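Local coordinates for protein L-ornithine N(5)-monooxygenase (Pseudomonas aeruginosa, PDB 3S5W) that catalyses the FAD- and NADPH-dependent N5-hydroxylation of L-ornithine, the first step in building the hydroxamate groups of the siderophore pyoverdin, at residues E340-T345 / I349-R354; M228-I233 / I244-S249; L49-Q54 / P97-S102. One frame throughout, in Å; residues are numbered along the deposited sequence.

Contact 1 of 3, residues E340-T345 / I349-R354; sequences ERATAT and IELALR
Two ion pairs tie the strand 340-345 to the strand 349-354, one at the end of the paired region and one over its middle. At the end, R354 holds E340 side-on: its NE meets E340 OE2 at 2.9 Å in an almost straight bond (177°). OE2 lies in the guanidinium plane, whereas NE comes in from well above the plane of the carboxylate; NH2 reaches E340 OE1 on the syn side. Bends at chi2 and chi3 fold the R354 chain back so that both nitrogens can engage, one to each oxygen. R341 pairs with E350 differently. Its NH2 lies 2.8 Å from E350 OE2 and uses the anti lone pair of that oxygen, with NH1 adding a weak bond to the same atom; the two flat groups stand steeply, 76° apart. NH1 also approaches T343 OG1, but unusually closely, which leaves the exact geometry doubtful. The CB of A352 lies over one face of the guanidinium.

Backbone bonds set the antiparallel register. T343 and E350 form a hydrogen-bonded pair, with T343 N to E350 O at 2.9 Å and E350 N to T343 O at 2.8 Å. Beyond it, A352 N donates to R341 O, and E340 N to A352 O.

Apolar contacts occupy the face opposite R341, T343 and E350. There the CD2 of L351 touches A342 CB at 3.6 Å, and the CD1 of I349 lies beside A344.

The arrangement is a beta hairpin. Its strand 348-355 is the middle one of a three-stranded antiparallel sheet, bonded on its other edge to 361-366 through I349, L351 and L353. L351 also packs on I258 of the parallel-sheet strand 253-258, whereas A342 and A344 meet the loop residues L201, D204 and R206.

Contact 2 of 3, residues M228-I233 / I244-S249; sequences MKIAII and IDLNDS
L246 leaves the helix 244-249 toward the strand 228-233 and meets I230 and I232, alternate residues whose side chains leave the strand toward the helix. Against I232 the approach is tip to tip: L246 CD1 and I232 CD1 stand 3.9 Å apart, each at the end of its chain. Against I230 the leucine comes in at a slant, its CD1 3.9 Å from I230 CG2 and its CD2 4.1 Å from I230 CD1, so that both branches are used. With CG set anti to the carbonyl carbon (chi1 -64°), L246 places CD1 against both I230 CG2 and I232 CD1, with CD2 left to I230.

This is the strand-to-helix packing of a beta-alpha-beta unit of Rossmann type, in which the strand 228-233 leads through the glycine-rich turn holding G235 and G236, both NADP(+)-binding, into the helix 237-249 and then the strand 253-258. All three touching side chains are buried, and no hydrogen bond crosses between the segments. I230 also packs on V253 of the neighbouring strand 253-258 and on A368 and I370 of 368-371. On the outer side of the helix, I244 faces L312, R315 and I316 of the helix 310-326.

Contact 3 of 3, residues L49-Q54 / P97-S102; sequences LQERAQ and PTSPYS
The Y101 ring meets the Q50 amide at its edge and has P100 CG over the centre of one face, 4.1 Å above the plane. At the edge, Q50 NE2 lies near the ring plane and donates to Y101 OH over 3.0 Å, in a nearly straight bond (170°). The amide and the ring are almost coplanar, 20° apart, and the hydroxyl oxygen sits in the plane of the amide, although the two side chains as a whole meet at about a right angle. An extended chain, with CG anti to the backbone N (chi1 173°), carries the Q50 amide out from the helix 49-54 to this position. Y101 has a further aromatic partner in H139, to which it is turned edge-to-face.

The tyrosine belongs to a type I beta turn from S99 to S102, just ahead of the helix 103-109, where S102 is the N-cap and its OG accepts from N105 N. Within the turn S99 OG accepts from Y101 N at 3.1 Å, making an ST turn. The contact joins the helix 40-56 of the FAD-binding part of the fold to the loop leading into that next helix.

E51, one residue further along the helix, approaches S99 less closely: its OE2 stays 4.1 Å from S99 CB. A water bridges the gap, donating to E51 OE2 at 2.7 Å and hydrogen-bonded at 2.7 Å to S99 OG. The serine oxygen is thus engaged by both the water and its own turn. The other carboxylate oxygen, E51 OE1, forms a salt bridge with R95, which probably steadies the group that holds the water.

Contacts 1 and 2 are neighbours, with centres 18 Å apart: L351 of contact 1 reaches across to the strand of contact 2, its CD1 4.0 Å from A231 CB and 4.3 Å from I233 CD1. The antiparallel hairpin thus packs on the face of the parallel sheet turned away from the helix 237-249. Both lie near the NADP(+) site without reaching the ligand, I232 lying about 9 Å and L351 about 10 Å, side chain to ligand, from the bound dinucleotide. Contact 3 is on the opposite side of the chain's centre, its nearest atoms about 27 Å from contact 2 and about 42 Å from contact 1, and is remote from the NADP(+) and substrate sites.

Contact 1 of 3, residues E340-T345 / I349-R354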
ATOM      1  N   GLU A 340       8.454 -18.683 -17.793  1.00 28.55           N
ATOM      2  CA  GLU A 340       9.900 -18.821 -18.090  1.00 29.65           C
ATOM      3  C   GLU A 340      10.388 -17.834 -19.145  1.00 29.19           C
ATOM      4  O   GLU A 340      11.540 -17.455 -19.142  1.00 29.74           O
ATOM      5  CB  GLU A 340      10.227 -20.243 -18.544  1.00 29.54           C
ATOM      6  CG  GLU A 340      10.203 -21.226 -17.419  1.00 34.54           C
ATOM      7  CD  GLU A 340      10.971 -22.519 -17.739  1.00 36.44           C
ATOM      8  OE1 GLU A 340      11.387 -22.755 -18.908  1.00 39.17           O
ATOM      9  OE2 GLU A 340      11.154 -23.280 -16.784  1.00 39.78           O
ATOM     10  N   ARG A 341       9.488 -17.418 -20.030  1.00 29.76           N
ATOM     11  CA  ARG A 341       9.795 -16.446 -21.080  1.00 30.25           C
ATOM     12  C   ARG A 341       8.513 -15.649 -21.361  1.00 29.19           C
ATOM     13  O   ARG A 341       7.423 -16.201 -21.325  1.00 27.41           O
ATOM     14  CB  ARG A 341      10.274 -17.178 -22.364  1.00 30.73           C
ATOM     15  CG  ARG A 341      10.691 -16.214 -23.511  1.00 36.29           C
ATOM     16  CD  ARG A 341      11.002 -16.879 -24.884  1.00 43.10           C
ATOM     17  NE  ARG A 341      10.080 -17.944 -25.314  1.00 48.37           N
ATOM     18  CZ  ARG A 341       8.862 -17.774 -25.842  1.00 51.06           C
ATOM     19  NH1 ARG A 341       8.339 -16.562 -25.991  1.00 54.37           N
ATOM     20  NH2 ARG A 341       8.139 -18.826 -26.201  1.00 51.12           N
ATOM     21  N   ALA A 342       8.641 -14.358 -21.639  1.00 28.16           N
ATOM     22  CA  ALA A 342       7.487 -13.564 -22.075  1.00 29.27           C
ATOM     23  C   ALA A 342       7.927 -12.714 -23.255  1.00 30.19           C
ATOM     24  O   ALA A 342       8.922 -11.995 -23.146  1.00 29.85           O
ATOM     25  CB  ALA A 342       6.980 -12.683 -20.934  1.00 28.40           C
ATOM     26  N   THR A 343       7.224 -12.839 -24.380  1.00 31.43           N
ATOM     27  CA  THR A 343       7.658 -12.205 -25.615  1.00 33.09           C
ATOM     28  C   THR A 343       6.493 -11.440 -26.244  1.00 33.17           C
ATOM     29  O   THR A 343       5.398 -11.986 -26.366  1.00 33.34           O
ATOM     30  CB  THR A 343       8.182 -13.274 -26.647  1.00 33.17           C
ATOM     31  OG1 THR A 343       9.128 -14.142 -26.002  1.00 34.89           O
ATOM     32  CG2 THR A 343       8.841 -12.585 -27.869  1.00 34.49           C
ATOM     33  N   ALA A 344       6.734 -10.192 -26.640  1.00 34.16           N
ATOM     34  CA  ALA A 344       5.786  -9.427 -27.457  1.00 35.43           C
ATOM     35  C   ALA A 344       5.752  -9.978 -28.887  1.00 36.89           C
ATOM     36  O   ALA A 344       6.804 -10.145 -29.508  1.00 36.49           O
ATOM     37  CB  ALA A 344       6.167  -7.934 -27.484  1.00 34.96           C
ATOM     38  N   THR A 345       4.552 -10.274 -29.387  1.00 37.87           N
ATOM     39  CA  THR A 345       4.335 -10.622 -30.797  1.00 39.54           C
ATOM     40  C   THR A 345       3.186  -9.774 -31.359  1.00 40.42           C
ATOM     41  O   THR A 345       2.407  -9.159 -30.600  1.00 39.64           O
ATOM     42  CB  THR A 345       4.022 -12.145 -31.034  1.00 40.17           C
ATOM     43  OG1 THR A 345       2.699 -12.465 -30.570  1.00 41.40           O
ATOM     44  CG2 THR A 345       5.042 -13.091 -30.360  1.00 40.04           C
ATOM     45  N   ILE A 349       0.881 -11.301 -26.195  1.00 30.04           N
ATOM     46  CA  ILE A 349       2.020 -11.582 -25.341  1.00 28.59           C
ATOM     47  C   ILE A 349       2.118 -13.108 -25.218  1.00 29.15           C
ATOM     48  O   ILE A 349       1.197 -13.767 -24.700  1.00 27.92           O
ATOM     49  CB  ILE A 349       1.917 -10.887 -23.929  1.00 28.60           C
ATOM     50  CG1 ILE A 349       1.706  -9.368 -24.085  1.00 29.94           C
ATOM     51  CG2 ILE A 349       3.140 -11.208 -23.048  1.00 26.84           C
ATOM     52  CD1 ILE A 349       2.802  -8.647 -24.910  1.00 29.12           C
ATOM     53  N   GLU A 350       3.229 -13.659 -25.701  1.00 28.24           N
ATOM     54  CA  GLU A 350       3.418 -15.099 -25.700  1.00 29.91           C
ATOM     55  C   GLU A 350       4.146 -15.483 -24.412  1.00 28.96           C
ATOM     56  O   GLU A 350       5.192 -14.935 -24.098  1.00 29.30           O
ATOM     57  CB  GLU A 350       4.196 -15.525 -26.973  1.00 30.21           C
ATOM     58  CG  GLU A 350       4.459 -17.002 -27.047  1.00 35.10           C
ATOM     59  CD  GLU A 350       5.240 -17.362 -28.289  1.00 40.32           C
ATOM     60  OE1 GLU A 350       4.687 -17.256 -29.398  1.00 43.67           O
ATOM     61  OE2 GLU A 350       6.413 -17.723 -28.143  1.00 42.55           O
ATOM     62  N   LEU A 351       3.571 -16.400 -23.639  1.00 28.59           N
ATOM     63  CA  LEU A 351       4.176 -16.801 -22.377  1.00 28.08           C
ATOM     64  C   LEU A 351       4.558 -18.262 -22.490  1.00 28.89           C
ATOM     65  O   LEU A 351       3.730 -19.072 -22.895  1.00 29.54           O
ATOM     66  CB  LEU A 351       3.178 -16.667 -21.209  1.00 27.88           C
ATOM     67  CG  LEU A 351       2.623 -15.284 -20.848  1.00 26.51           C
ATOM     68  CD1 LEU A 351       1.818 -15.380 -19.531  1.00 24.97           C
ATOM     69  CD2 LEU A 351       3.728 -14.233 -20.725  1.00 23.12           C
ATOM     70  N   ALA A 352       5.804 -18.569 -22.131  1.00 28.82           N
ATOM     71  CA  ALA A 352       6.268 -19.945 -22.026  1.00 29.20           C
ATOM     72  C   ALA A 352       6.085 -20.338 -20.561  1.00 28.22           C
ATOM     73  O   ALA A 352       6.695 -19.752 -19.663  1.00 28.76           O
ATOM     74  CB  ALA A 352       7.736 -20.077 -22.488  1.00 28.59           C
ATOM     75  N   LEU A 353       5.209 -21.316 -20.350  1.00 28.76           N
ATOM     76  CA  LEU A 353       4.723 -21.681 -19.021  1.00 27.88           C
ATOM     77  C   LEU A 353       5.214 -23.075 -18.577  1.00 28.15           C
ATOM     78  O   LEU A 353       4.926 -24.097 -19.239  1.00 29.10           O
ATOM     79  CB  LEU A 353       3.207 -21.621 -18.993  1.00 27.37           C
ATOM     80  CG  LEU A 353       2.552 -20.271 -19.345  1.00 26.16           C
ATOM     81  CD1 LEU A 353       1.041 -20.490 -19.382  1.00 29.66           C
ATOM     82  CD2 LEU A 353       2.917 -19.165 -18.385  1.00 26.09           C
ATOM     83  N   ARG A 354       5.963 -23.097 -17.485  1.00 27.28           N
ATOM     84  CA  ARG A 354       6.507 -24.354 -16.967  1.00 29.31           C
ATOM     85  C   ARG A 354       5.589 -24.857 -15.863  1.00 30.68           C
ATOM     86  O   ARG A 354       5.430 -24.192 -14.842  1.00 30.11           O
ATOM     87  CB  ARG A 354       7.926 -24.147 -16.418  1.00 29.09           C
ATOM     88  CG  ARG A 354       8.590 -25.420 -15.848  1.00 31.17           C
ATOM     89  CD  ARG A 354       9.073 -26.369 -16.934  1.00 34.87           C
ATOM     90  NE  ARG A 354      10.140 -25.774 -17.733  1.00 37.64           N
ATOM     91  CZ  ARG A 354      10.655 -26.319 -18.838  1.00 41.13           C
ATOM     92  NH1 ARG A 354      10.190 -27.473 -19.303  1.00 38.71           N
ATOM     93  NH2 ARG A 354      11.616 -25.685 -19.492  1.00 38.71           N
TER

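Contact 2 of 3, residues M228-I233 / I244-S249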
ATOM      1  N   MET A 228     -11.311 -12.322 -25.820  1.00 40.20           N
ATOM      2  CA  MET A 228     -10.000 -11.893 -25.324  1.00 38.26           C
ATOM      3  C   MET A 228      -9.450 -12.932 -24.339  1.00 35.82           C
ATOM      4  O   MET A 228     -10.206 -13.536 -23.573  1.00 35.58           O
ATOM      5  CB  MET A 228     -10.134 -10.561 -24.585  1.00 38.58           C
ATOM      6  CG  MET A 228      -9.858  -9.287 -25.390  1.00 45.52           C
ATOM      7  SD  MET A 228      -9.425  -7.977 -24.195  1.00 53.68           S
ATOM      8  CE  MET A 228     -11.061  -7.322 -23.783  1.00 54.52           C
ATOM      9  N   LYS A 229      -8.145 -13.121 -24.330  1.00 32.03           N
ATOM     10  CA  LYS A 229      -7.516 -13.993 -23.347  1.00 30.38           C
ATOM     11  C   LYS A 229      -6.612 -13.135 -22.485  1.00 28.77           C
ATOM     12  O   LYS A 229      -5.747 -12.390 -23.006  1.00 26.74           O
ATOM     13  CB  LYS A 229      -6.699 -15.094 -24.051  1.00 31.29           C
ATOM     14  CG  LYS A 229      -7.543 -16.116 -24.847  1.00 32.57           C
ATOM     15  CD  LYS A 229      -6.678 -17.073 -25.707  1.00 37.54           C
ATOM     16  CE  LYS A 229      -5.561 -17.812 -24.911  1.00 39.64           C
ATOM     17  NZ  LYS A 229      -6.027 -18.682 -23.775  1.00 41.24           N
ATOM     18  N   ILE A 230      -6.804 -13.203 -21.171  1.00 26.36           N
ATOM     19  CA  ILE A 230      -5.976 -12.433 -20.267  1.00 24.44           C
ATOM     20  C   ILE A 230      -5.321 -13.337 -19.242  1.00 25.35           C
ATOM     21  O   ILE A 230      -6.001 -14.171 -18.617  1.00 24.86           O
ATOM     22  CB  ILE A 230      -6.821 -11.316 -19.555  1.00 25.22           C
ATOM     23  CG1 ILE A 230      -7.376 -10.356 -20.628  1.00 23.03           C
ATOM     24  CG2 ILE A 230      -5.968 -10.616 -18.467  1.00 22.45           C
ATOM     25  CD1 ILE A 230      -8.181  -9.140 -20.123  1.00 26.32           C
ATOM     26  N   ALA A 231      -4.013 -13.166 -19.058  1.00 23.72           N
ATOM     27  CA  ALA A 231      -3.285 -13.882 -18.000  1.00 23.69           C
ATOM     28  C   ALA A 231      -3.184 -13.008 -16.753  1.00 23.23           C
ATOM     29  O   ALA A 231      -2.884 -11.837 -16.851  1.00 24.12           O
ATOM     30  CB  ALA A 231      -1.844 -14.280 -18.471  1.00 23.32           C
ATOM     31  N   ILE A 232      -3.415 -13.604 -15.589  1.00 21.46           N
ATOM     32  CA  ILE A 232      -3.175 -12.952 -14.330  1.00 21.37           C
ATOM     33  C   ILE A 232      -2.036 -13.689 -13.653  1.00 21.41           C
ATOM     34  O   ILE A 232      -2.166 -14.895 -13.379  1.00 21.37           O
ATOM     35  CB  ILE A 232      -4.408 -13.022 -13.387  1.00 21.24           C
ATOM     36  CG1 ILE A 232      -5.620 -12.330 -14.036  1.00 24.72           C
ATOM     37  CG2 ILE A 232      -4.054 -12.386 -12.027  1.00 21.21           C
ATOM     38  CD1 ILE A 232      -6.964 -12.670 -13.364  1.00 23.45           C
ATOM     39  N   ILE A 233      -0.932 -12.981 -13.387  1.00 20.52           N
ATOM     40  CA  ILE A 233       0.205 -13.576 -12.649  1.00 22.35           C
ATOM     41  C   ILE A 233       0.088 -13.317 -11.137  1.00 22.65           C
ATOM     42  O   ILE A 233       0.064 -12.172 -10.707  1.00 23.12           O
ATOM     43  CB  ILE A 233       1.577 -13.036 -13.169  1.00 21.85           C
ATOM     44  CG1 ILE A 233       1.634 -13.065 -14.727  1.00 21.81           C
ATOM     45  CG2 ILE A 233       2.774 -13.760 -12.462  1.00 22.39           C
ATOM     46  CD1 ILE A 233       1.259 -14.413 -15.416  1.00 21.30           C
ATOM     47  N   ILE A 244     -11.896 -12.225 -10.288  1.00 21.64           N
ATOM     48  CA  ILE A 244     -13.343 -12.188 -10.080  1.00 23.82           C
ATOM     49  C   ILE A 244     -13.936 -11.006 -10.890  1.00 23.49           C
ATOM     50  O   ILE A 244     -15.037 -11.120 -11.498  1.00 23.54           O
ATOM     51  CB  ILE A 244     -13.643 -12.095  -8.552  1.00 23.67           C
ATOM     52  CG1 ILE A 244     -13.558 -13.493  -7.925  1.00 27.63           C
ATOM     53  CG2 ILE A 244     -14.990 -11.411  -8.263  1.00 27.86           C
ATOM     54  CD1 ILE A 244     -14.557 -14.572  -8.530  1.00 32.64           C
ATOM     55  N   ASP A 245     -13.221  -9.883 -10.912  1.00 22.56           N
ATOM     56  CA  ASP A 245     -13.685  -8.788 -11.756  1.00 23.41           C
ATOM     57  C   ASP A 245     -13.785  -9.162 -13.250  1.00 23.62           C
ATOM     58  O   ASP A 245     -14.789  -8.865 -13.903  1.00 24.32           O
ATOM     59  CB  ASP A 245     -12.827  -7.546 -11.607  1.00 23.33           C
ATOM     60  CG  ASP A 245     -13.550  -6.310 -12.102  1.00 26.08           C
ATOM     61  OD1 ASP A 245     -14.619  -5.998 -11.541  1.00 27.32           O
ATOM     62  OD2 ASP A 245     -13.046  -5.661 -13.025  1.00 26.34           O
ATOM     63  N   LEU A 246     -12.746  -9.802 -13.802  1.00 24.33           N
ATOM     64  CA  LEU A 246     -12.829 -10.286 -15.185  1.00 24.33           C
ATOM     65  C   LEU A 246     -14.010 -11.232 -15.352  1.00 24.76           C
ATOM     66  O   LEU A 246     -14.808 -11.087 -16.315  1.00 24.59           O
ATOM     67  CB  LEU A 246     -11.520 -10.941 -15.666  1.00 23.40           C
ATOM     68  CG  LEU A 246     -10.345  -9.941 -15.719  1.00 24.62           C
ATOM     69  CD1 LEU A 246      -9.046 -10.679 -16.010  1.00 24.57           C
ATOM     70  CD2 LEU A 246     -10.600  -8.883 -16.786  1.00 23.98           C
ATOM     71  N   ASN A 247     -14.135 -12.194 -14.438  1.00 23.96           N
ATOM     72  CA  ASN A 247     -15.217 -13.176 -14.550  1.00 24.07           C
ATOM     73  C   ASN A 247     -16.600 -12.509 -14.575  1.00 25.10           C
ATOM     74  O   ASN A 247     -17.476 -12.866 -15.409  1.00 23.95           O
ATOM     75  CB  ASN A 247     -15.187 -14.141 -13.362  1.00 23.91           C
ATOM     76  CG  ASN A 247     -16.301 -15.192 -13.429  1.00 24.64           C
ATOM     77  OD1 ASN A 247     -16.266 -16.079 -14.274  1.00 25.16           O
ATOM     78  ND2 ASN A 247     -17.295 -15.082 -12.541  1.00 21.95           N
ATOM     79  N   ASP A 248     -16.782 -11.559 -13.647  1.00 25.55           N
ATOM     80  CA  ASP A 248     -18.090 -10.943 -13.415  1.00 27.17           C
ATOM     81  C   ASP A 248     -18.435  -9.861 -14.445  1.00 28.31           C
ATOM     82  O   ASP A 248     -19.594  -9.717 -14.793  1.00 28.62           O
ATOM     83  CB  ASP A 248     -18.201 -10.353 -11.993  1.00 26.63           C
ATOM     84  CG  ASP A 248     -18.245 -11.417 -10.890  1.00 27.95           C
ATOM     85  OD1 ASP A 248     -18.316 -12.621 -11.201  1.00 28.92           O
ATOM     86  OD2 ASP A 248     -18.196 -11.027  -9.693  1.00 29.23           O
ATOM     87  N   SER A 249     -17.441  -9.118 -14.929  1.00 28.60           N
ATOM     88  CA  SER A 249     -17.704  -7.865 -15.665  1.00 30.78           C
ATOM     89  C   SER A 249     -17.272  -7.857 -17.118  1.00 30.67           C
ATOM     90  O   SER A 249     -17.654  -6.951 -17.863  1.00 31.42           O
ATOM     91  CB  SER A 249     -17.022  -6.707 -14.969  1.00 30.59           C
ATOM     92  OG  SER A 249     -17.798  -6.358 -13.865  1.00 32.74           O
TER

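Contact 3 of 3, residues L49-Q54 / P97-S102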
ATOM      1  N   LEU A  49      -1.063  15.455  14.876  1.00 30.07           N
ATOM      2  CA  LEU A  49      -0.435  16.794  15.018  1.00 31.58           C
ATOM      3  C   LEU A  49      -1.444  17.838  15.439  1.00 32.20           C
ATOM      4  O   LEU A  49      -1.170  18.617  16.362  1.00 32.83           O
ATOM      5  CB  LEU A  49       0.279  17.242  13.732  1.00 31.31           C
ATOM      6  CG  LEU A  49       1.530  16.465  13.335  1.00 33.06           C
ATOM      7  CD1 LEU A  49       1.961  16.803  11.906  1.00 31.03           C
ATOM      8  CD2 LEU A  49       2.653  16.646  14.333  1.00 33.18           C
ATOM      9  N   GLN A  50      -2.612  17.834  14.791  1.00 32.08           N
ATOM     10  CA  GLN A  50      -3.721  18.737  15.142  1.00 33.43           C
ATOM     11  C   GLN A  50      -4.223  18.565  16.593  1.00 33.84           C
ATOM     12  O   GLN A  50      -4.563  19.569  17.254  1.00 32.61           O
ATOM     13  CB  GLN A  50      -4.877  18.641  14.130  1.00 32.83           C
ATOM     14  CG  GLN A  50      -6.124  19.422  14.542  1.00 36.99           C
ATOM     15  CD  GLN A  50      -7.229  19.377  13.508  1.00 41.18           C
ATOM     16  OE1 GLN A  50      -7.398  20.315  12.725  1.00 45.79           O
ATOM     17  NE2 GLN A  50      -7.983  18.286  13.490  1.00 39.82           N
ATOM     18  N   GLU A  51      -4.265  17.313  17.089  1.00 33.21           N
ATOM     19  CA  GLU A  51      -4.631  17.046  18.501  1.00 33.37           C
ATOM     20  C   GLU A  51      -3.648  17.618  19.507  1.00 34.00           C
ATOM     21  O   GLU A  51      -4.048  18.022  20.594  1.00 33.25           O
ATOM     22  CB  GLU A  51      -4.790  15.536  18.794  1.00 32.43           C
ATOM     23  CG  GLU A  51      -5.883  14.868  17.945  1.00 31.81           C
ATOM     24  CD  GLU A  51      -6.145  13.371  18.283  1.00 31.29           C
ATOM     25  OE1 GLU A  51      -5.375  12.761  19.070  1.00 29.69           O
ATOM     26  OE2 GLU A  51      -7.142  12.819  17.744  1.00 28.18           O
ATOM     27  N   ARG A  52      -2.371  17.631  19.145  1.00 34.29           N
ATOM     28  CA  ARG A  52      -1.315  18.128  20.015  1.00 35.70           C
ATOM     29  C   ARG A  52      -1.173  19.657  20.007  1.00 36.88           C
ATOM     30  O   ARG A  52      -0.595  20.221  20.939  1.00 37.15           O
ATOM     31  CB  ARG A  52       0.017  17.496  19.629  1.00 35.15           C
ATOM     32  CG  ARG A  52       0.138  16.014  19.920  1.00 33.98           C
ATOM     33  CD  ARG A  52       1.509  15.493  19.552  1.00 33.17           C
ATOM     34  NE  ARG A  52       1.704  14.080  19.911  1.00 34.61           N
ATOM     35  CZ  ARG A  52       2.054  13.622  21.115  1.00 35.16           C
ATOM     36  NH1 ARG A  52       2.260  14.457  22.120  1.00 33.45           N
ATOM     37  NH2 ARG A  52       2.214  12.314  21.317  1.00 32.54           N
ATOM     38  N   ALA A  53      -1.715  20.302  18.971  1.00 38.81           N
ATOM     39  CA  ALA A  53      -1.521  21.726  18.692  1.00 40.82           C
ATOM     40  C   ALA A  53      -1.956  22.655  19.829  1.00 42.72           C
ATOM     41  O   ALA A  53      -1.202  23.560  20.190  1.00 43.43           O
ATOM     42  CB  ALA A  53      -2.193  22.126  17.372  1.00 40.78           C
ATOM     43  N   GLN A  54      -3.140  22.435  20.407  1.00 44.37           N
ATOM     44  CA  GLN A  54      -3.593  23.305  21.511  1.00 45.70           C
ATOM     45  C   GLN A  54      -2.627  23.293  22.700  1.00 45.43           C
ATOM     46  O   GLN A  54      -2.172  24.353  23.136  1.00 46.21           O
ATOM     47  CB  GLN A  54      -5.026  23.005  21.949  1.00 46.43           C
ATOM     48  CG  GLN A  54      -5.832  24.304  22.195  1.00 49.98           C
ATOM     49  CD  GLN A  54      -6.858  24.187  23.309  1.00 53.78           C
ATOM     50  OE1 GLN A  54      -7.023  23.126  23.923  1.00 54.71           O
ATOM     51  NE2 GLN A  54      -7.560  25.288  23.578  1.00 55.02           N
ATOM     52  N   PRO A  97     -11.255   7.350  20.092  1.00 26.06           N
ATOM     53  CA  PRO A  97     -12.574   7.121  19.514  1.00 26.54           C
ATOM     54  C   PRO A  97     -13.459   8.346  19.469  1.00 26.43           C
ATOM     55  O   PRO A  97     -14.438   8.337  18.733  1.00 25.26           O
ATOM     56  CB  PRO A  97     -13.206   6.095  20.469  1.00 26.53           C
ATOM     57  CG  PRO A  97     -12.064   5.351  20.999  1.00 26.27           C
ATOM     58  CD  PRO A  97     -10.986   6.425  21.198  1.00 26.97           C
ATOM     59  N   THR A  98     -13.128   9.379  20.261  1.00 27.17           N
ATOM     60  CA  THR A  98     -13.924  10.614  20.265  1.00 28.37           C
ATOM     61  C   THR A  98     -13.510  11.591  19.134  1.00 28.80           C
ATOM     62  O   THR A  98     -14.118  12.652  18.956  1.00 29.08           O
ATOM     63  CB  THR A  98     -13.877  11.371  21.639  1.00 29.31           C
ATOM     64  OG1 THR A  98     -12.610  12.014  21.793  1.00 28.53           O
ATOM     65  CG2 THR A  98     -14.119  10.441  22.812  1.00 29.23           C
ATOM     66  N   SER A  99     -12.482  11.234  18.359  1.00 28.27           N
ATOM     67  CA  SER A  99     -12.081  12.084  17.229  1.00 27.45           C
ATOM     68  C   SER A  99     -13.222  12.287  16.237  1.00 27.19           C
ATOM     69  O   SER A  99     -13.988  11.342  15.967  1.00 27.19           O
ATOM     70  CB  SER A  99     -10.863  11.473  16.512  1.00 26.68           C
ATOM     71  OG  SER A  99     -10.581  12.216  15.346  1.00 25.12           O
ATOM     72  N   PRO A 100     -13.353  13.510  15.673  1.00 26.96           N
ATOM     73  CA  PRO A 100     -14.364  13.701  14.639  1.00 26.52           C
ATOM     74  C   PRO A 100     -14.012  12.989  13.319  1.00 25.75           C
ATOM     75  O   PRO A 100     -14.835  12.943  12.404  1.00 24.97           O
ATOM     76  CB  PRO A 100     -14.396  15.231  14.454  1.00 27.82           C
ATOM     77  CG  PRO A 100     -13.051  15.694  14.909  1.00 28.21           C
ATOM     78  CD  PRO A 100     -12.644  14.775  16.002  1.00 27.57           C
ATOM     79  N   TYR A 101     -12.821  12.398  13.252  1.00 23.77           N
ATOM     80  CA  TYR A 101     -12.389  11.710  12.030  1.00 24.12           C
ATOM     81  C   TYR A 101     -12.549  10.193  12.076  1.00 22.81           C
ATOM     82  O   TYR A 101     -11.973   9.528  11.240  1.00 22.65           O
ATOM     83  CB  TYR A 101     -10.913  12.072  11.684  1.00 23.01           C
ATOM     84  CG  TYR A 101     -10.742  13.571  11.624  1.00 24.83           C
ATOM     85  CD1 TYR A 101     -11.472  14.337  10.730  1.00 27.45           C
ATOM     86  CD2 TYR A 101      -9.878  14.218  12.516  1.00 28.86           C
ATOM     87  CE1 TYR A 101     -11.327  15.756  10.699  1.00 31.54           C
ATOM     88  CE2 TYR A 101      -9.714  15.597  12.491  1.00 30.66           C
ATOM     89  CZ  TYR A 101     -10.432  16.351  11.585  1.00 33.53           C
ATOM     90  OH  TYR A 101     -10.245  17.703  11.585  1.00 38.40           O
ATOM     91  N   SER A 102     -13.310   9.667  13.042  1.00 22.83           N
ATOM     92  CA  SER A 102     -13.571   8.221  13.075  1.00 22.74           C
ATOM     93  C   SER A 102     -14.447   7.828  11.881  1.00 22.71           C
ATOM     94  O   SER A 102     -15.190   8.657  11.312  1.00 21.77           O
ATOM     95  CB  SER A 102     -14.246   7.816  14.386  1.00 22.68           C
ATOM     96  OG  SER A 102     -15.566   8.339  14.446  1.00 22.67           O
TER
HETATM   97  O   HOH W   1      -8.888  14.153  16.255  1.00 27.08           O